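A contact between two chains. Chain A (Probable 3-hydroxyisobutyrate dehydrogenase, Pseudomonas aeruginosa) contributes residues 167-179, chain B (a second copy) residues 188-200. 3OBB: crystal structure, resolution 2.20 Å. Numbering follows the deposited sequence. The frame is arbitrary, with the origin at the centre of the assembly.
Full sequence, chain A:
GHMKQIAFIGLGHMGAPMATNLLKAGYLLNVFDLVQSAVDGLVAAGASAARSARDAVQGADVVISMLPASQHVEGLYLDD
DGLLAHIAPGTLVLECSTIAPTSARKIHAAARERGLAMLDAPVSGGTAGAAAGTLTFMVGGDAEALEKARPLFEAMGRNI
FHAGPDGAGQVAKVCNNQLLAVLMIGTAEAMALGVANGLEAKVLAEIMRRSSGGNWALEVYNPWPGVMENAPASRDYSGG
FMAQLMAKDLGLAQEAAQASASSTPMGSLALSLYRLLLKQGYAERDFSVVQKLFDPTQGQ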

# COMPACT_ATOMS: atom_id res chain seq x y z
N GLY A 167 -18.64 -20.75 -12.27
CA GLY A 167 -17.54 -19.83 -11.96
C GLY A 167 -17.30 -19.50 -10.49
O GLY A 167 -16.27 -18.91 -10.13
N ALA A 168 -18.25 -19.88 -9.62
CA ALA A 168 -18.22 -19.52 -8.19
C ALA A 168 -17.13 -20.24 -7.43
O ALA A 168 -16.64 -19.73 -6.41
CB ALA A 168 -19.55 -19.80 -7.55
N GLY A 169 -16.73 -21.41 -7.92
CA GLY A 169 -15.61 -22.12 -7.31
C GLY A 169 -14.36 -21.30 -7.50
O GLY A 169 -13.58 -21.11 -6.57
N GLN A 170 -14.14 -20.79 -8.72
CA GLN A 170 -12.96 -19.94 -8.94
C GLN A 170 -13.05 -18.69 -8.12
O GLN A 170 -12.03 -18.21 -7.68
CB GLN A 170 -12.76 -19.58 -10.41
CG GLN A 170 -12.60 -20.78 -11.36
CD GLN A 170 -11.41 -21.68 -11.04
OE1 GLN A 170 -10.47 -21.28 -10.35
NE2 GLN A 170 -11.43 -22.89 -11.57
N VAL A 171 -14.25 -18.12 -7.94
CA VAL A 171 -14.35 -16.86 -7.21
C VAL A 171 -13.93 -17.12 -5.76
O VAL A 171 -13.13 -16.37 -5.21
CB VAL A 171 -15.80 -16.19 -7.30
CG1 VAL A 171 -15.85 -14.93 -6.50
CG2 VAL A 171 -16.19 -15.88 -8.77
N ALA A 172 -14.45 -18.21 -5.16
CA ALA A 172 -14.18 -18.51 -3.76
C ALA A 172 -12.67 -18.73 -3.59
O ALA A 172 -12.06 -18.21 -2.63
CB ALA A 172 -15.02 -19.74 -3.28
N LYS A 173 -12.08 -19.44 -4.56
CA LYS A 173 -10.66 -19.81 -4.56
C LYS A 173 -9.74 -18.59 -4.60
O LYS A 173 -8.77 -18.51 -3.84
CB LYS A 173 -10.33 -20.75 -5.75
CG LYS A 173 -8.83 -21.15 -5.87
CD LYS A 173 -8.34 -21.90 -4.62
CE LYS A 173 -6.83 -22.13 -4.65
NZ LYS A 173 -6.38 -23.02 -5.78
N VAL A 174 -10.03 -17.66 -5.51
CA VAL A 174 -9.20 -16.48 -5.62
C VAL A 174 -9.38 -15.52 -4.44
O VAL A 174 -8.46 -14.84 -4.07
CB VAL A 174 -9.32 -15.75 -7.01
CG1 VAL A 174 -9.02 -16.75 -8.20
CG2 VAL A 174 -10.67 -14.96 -7.18
N CYS A 175 -10.57 -15.45 -3.86
CA CYS A 175 -10.78 -14.64 -2.64
C CYS A 175 -9.99 -15.24 -1.47
O CYS A 175 -9.33 -14.52 -0.70
CB CYS A 175 -12.26 -14.62 -2.30
SG CYS A 175 -13.25 -13.61 -3.49
N ASN A 176 -10.08 -16.57 -1.34
CA ASN A 176 -9.45 -17.30 -0.26
C ASN A 176 -7.95 -17.15 -0.34
O ASN A 176 -7.33 -16.85 0.65
CB ASN A 176 -9.80 -18.79 -0.29
CG ASN A 176 -9.05 -19.56 0.77
OD1 ASN A 176 -9.52 -19.66 1.91
ND2 ASN A 176 -7.84 -20.06 0.43
N ASN A 177 -7.36 -17.40 -1.52
CA ASN A 177 -5.91 -17.32 -1.66
C ASN A 177 -5.35 -15.92 -1.55
O ASN A 177 -4.25 -15.73 -1.01
CB ASN A 177 -5.38 -18.08 -2.89
CG ASN A 177 -5.22 -19.57 -2.58
OD1 ASN A 177 -5.99 -20.08 -1.77
ND2 ASN A 177 -4.19 -20.24 -3.15
N GLN A 178 -6.12 -14.93 -2.01
CA GLN A 178 -5.72 -13.55 -1.79
C GLN A 178 -5.70 -13.18 -0.30
O GLN A 178 -4.79 -12.49 0.19
CB GLN A 178 -6.60 -12.58 -2.56
CG GLN A 178 -6.09 -11.14 -2.45
CD GLN A 178 -6.90 -10.15 -3.30
OE1 GLN A 178 -8.12 -10.01 -3.13
NE2 GLN A 178 -6.22 -9.46 -4.20
N LEU A 179 -6.72 -13.64 0.43
CA LEU A 179 -6.75 -13.45 1.86
C LEU A 179 -5.55 -14.17 2.55
O LEU A 179 -4.93 -13.61 3.45
CB LEU A 179 -8.11 -13.86 2.45
CG LEU A 179 -8.23 -13.71 3.98
CD1 LEU A 179 -7.89 -12.28 4.48
CD2 LEU A 179 -9.64 -14.04 4.41
N ALA B 188 -12.59 -8.13 5.06
CA ALA B 188 -13.62 -7.26 4.52
C ALA B 188 -13.49 -7.12 3.00
O ALA B 188 -14.50 -7.09 2.27
CB ALA B 188 -13.52 -5.90 5.18
N GLU B 189 -12.26 -7.02 2.52
CA GLU B 189 -12.03 -6.83 1.10
C GLU B 189 -12.30 -8.14 0.33
O GLU B 189 -12.78 -8.10 -0.82
CB GLU B 189 -10.60 -6.31 0.84
CG GLU B 189 -9.58 -7.35 0.52
CD GLU B 189 -8.16 -6.75 0.25
OE1 GLU B 189 -7.98 -5.52 0.42
OE2 GLU B 189 -7.26 -7.52 -0.16
N ALA B 190 -11.98 -9.27 0.97
CA ALA B 190 -12.22 -10.59 0.36
C ALA B 190 -13.73 -10.84 0.28
O ALA B 190 -14.22 -11.26 -0.77
CB ALA B 190 -11.53 -11.69 1.14
N MSE B 191 -14.46 -10.56 1.35
CA MSE B 191 -15.93 -10.73 1.39
C MSE B 191 -16.60 -9.91 0.29
O MSE B 191 -17.49 -10.39 -0.43
CB MSE B 191 -16.50 -10.31 2.76
CG MSE B 191 -16.12 -11.22 3.96
SE MSE B 191 -16.86 -13.02 3.79
CE MSE B 191 -18.78 -12.57 3.70
N ALA B 192 -16.15 -8.67 0.14
CA ALA B 192 -16.74 -7.74 -0.83
C ALA B 192 -16.43 -8.18 -2.25
O ALA B 192 -17.29 -8.16 -3.13
CB ALA B 192 -16.23 -6.31 -0.56
N LEU B 193 -15.20 -8.63 -2.47
CA LEU B 193 -14.81 -9.16 -3.79
C LEU B 193 -15.70 -10.38 -4.19
O LEU B 193 -16.26 -10.43 -5.31
CB LEU B 193 -13.32 -9.50 -3.79
CG LEU B 193 -12.70 -10.08 -5.07
CD1 LEU B 193 -12.99 -9.17 -6.31
CD2 LEU B 193 -11.19 -10.38 -4.88
N GLY B 194 -15.82 -11.35 -3.28
CA GLY B 194 -16.65 -12.54 -3.54
C GLY B 194 -18.11 -12.18 -3.85
O GLY B 194 -18.66 -12.61 -4.87
N VAL B 195 -18.71 -11.38 -2.97
CA VAL B 195 -20.12 -10.98 -3.12
C VAL B 195 -20.33 -10.17 -4.42
O VAL B 195 -21.37 -10.30 -5.06
CB VAL B 195 -20.63 -10.16 -1.90
CG1 VAL B 195 -22.10 -9.70 -2.09
CG2 VAL B 195 -20.55 -10.99 -0.67
N ALA B 196 -19.34 -9.35 -4.79
CA ALA B 196 -19.42 -8.54 -6.01
C ALA B 196 -19.36 -9.42 -7.25
O ALA B 196 -19.78 -9.00 -8.31
CB ALA B 196 -18.29 -7.52 -6.04
N ASN B 197 -18.83 -10.64 -7.09
CA ASN B 197 -18.65 -11.55 -8.18
C ASN B 197 -19.67 -12.68 -8.12
O ASN B 197 -19.48 -13.73 -8.74
CB ASN B 197 -17.21 -12.08 -8.18
CG ASN B 197 -16.25 -11.10 -8.87
OD1 ASN B 197 -16.22 -11.01 -10.10
ND2 ASN B 197 -15.48 -10.37 -8.09
N GLY B 198 -20.76 -12.44 -7.37
CA GLY B 198 -21.94 -13.31 -7.39
C GLY B 198 -22.14 -14.31 -6.25
O GLY B 198 -23.07 -15.14 -6.30
N LEU B 199 -21.29 -14.27 -5.23
CA LEU B 199 -21.35 -15.26 -4.14
C LEU B 199 -22.25 -14.83 -2.99
O LEU B 199 -22.40 -13.65 -2.73
CB LEU B 199 -19.96 -15.52 -3.57
CG LEU B 199 -19.13 -16.67 -4.17
CD1 LEU B 199 -19.21 -16.74 -5.70
CD2 LEU B 199 -17.70 -16.51 -3.71
N GLU B 200 -22.82 -15.79 -2.28
CA GLU B 200 -23.57 -15.48 -1.08
C GLU B 200 -22.56 -15.28 0.03
O GLU B 200 -21.68 -16.14 0.24
CB GLU B 200 -24.47 -16.65 -0.70
CG GLU B 200 -25.69 -16.80 -1.56
CD GLU B 200 -26.58 -17.92 -1.04
OE1 GLU B 200 -26.77 -18.91 -1.77
OE2 GLU B 200 -27.06 -17.84 0.13

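Two helices from two copies of the dehydrogenase lie side by side and run in nearly opposite directions. The angle between their N-to-C directions is 166°, and the axes approach to 9.3 Å. Small residues lie where the backbones come close. The CA atoms of A:Cys175 and B:Ala190 are 5.2 Å apart, and those of A:Val171 and B:Gly194 are 6.1 Å apart. The two stretches bury 490 Å² between them, and no hydrogen bond crosses. The fit rests on shape and apolar contact.

The main hollow is at B:Gly194. It has no side chain, so its backbone lies open to chain A. The sulfur of A:Cys175 settles there, with SG 3.4 Å from B:Gly194 N. The same SG is 3.7 Å from B:Ala190 O and 3.9 Å from B:Leu193 CG. A CB on B:Gly194 would stand about 3.5 Å from A:Cys175 SG, so a side chain here would crowd the sulfur. The amide of B:Gly194 already bonds to B:Ala190 O within its own helix.

A:Val171 sits one turn earlier and fills the next space. Its CG1 reaches B:Gly194 CA at 3.9 Å, B:Asn197 CB at 3.6 Å and B:Leu199 CD2 at 3.7 Å. One methyl thus touches both the helix and the loop that follows it. B:Asn197 helps shape this wall. Its ND2 donates to B:Leu193 O at 2.9 Å, which ties the side chain back to its own helix.

B:Leu199 is the matching bump from chain B. It has the largest area covered by the opposing stretch. Its CD1 lies 3.6 Å from A:Ala168 CB. Its CD2 meets A:Ala172, 3.9 Å from N and 4.2 Å from CB. The short alanine side chains leave room for the leucine beside the first turns of the chain A helix. B:Leu199 is also held through its backbone: its N donates to B:Gly194 O at 3.1 Å.

At the other end, B:Ala190 points toward chain A but is short. A:Leu179 comes near it, with A:Leu179 CB 4.3 Å from B:Ala190 CB. The amide end of A:Gln178 meets B:Leu193, with OE1 3.6 Å from B:Leu193 CD2. That OE1 is also 4.0 Å from B:Glu189 OE2. Both atoms are oxygens, and the carboxylate oxygen is hydrogen-bonded elsewhere in the structure. The pair is a neighbouring contact, not a bond.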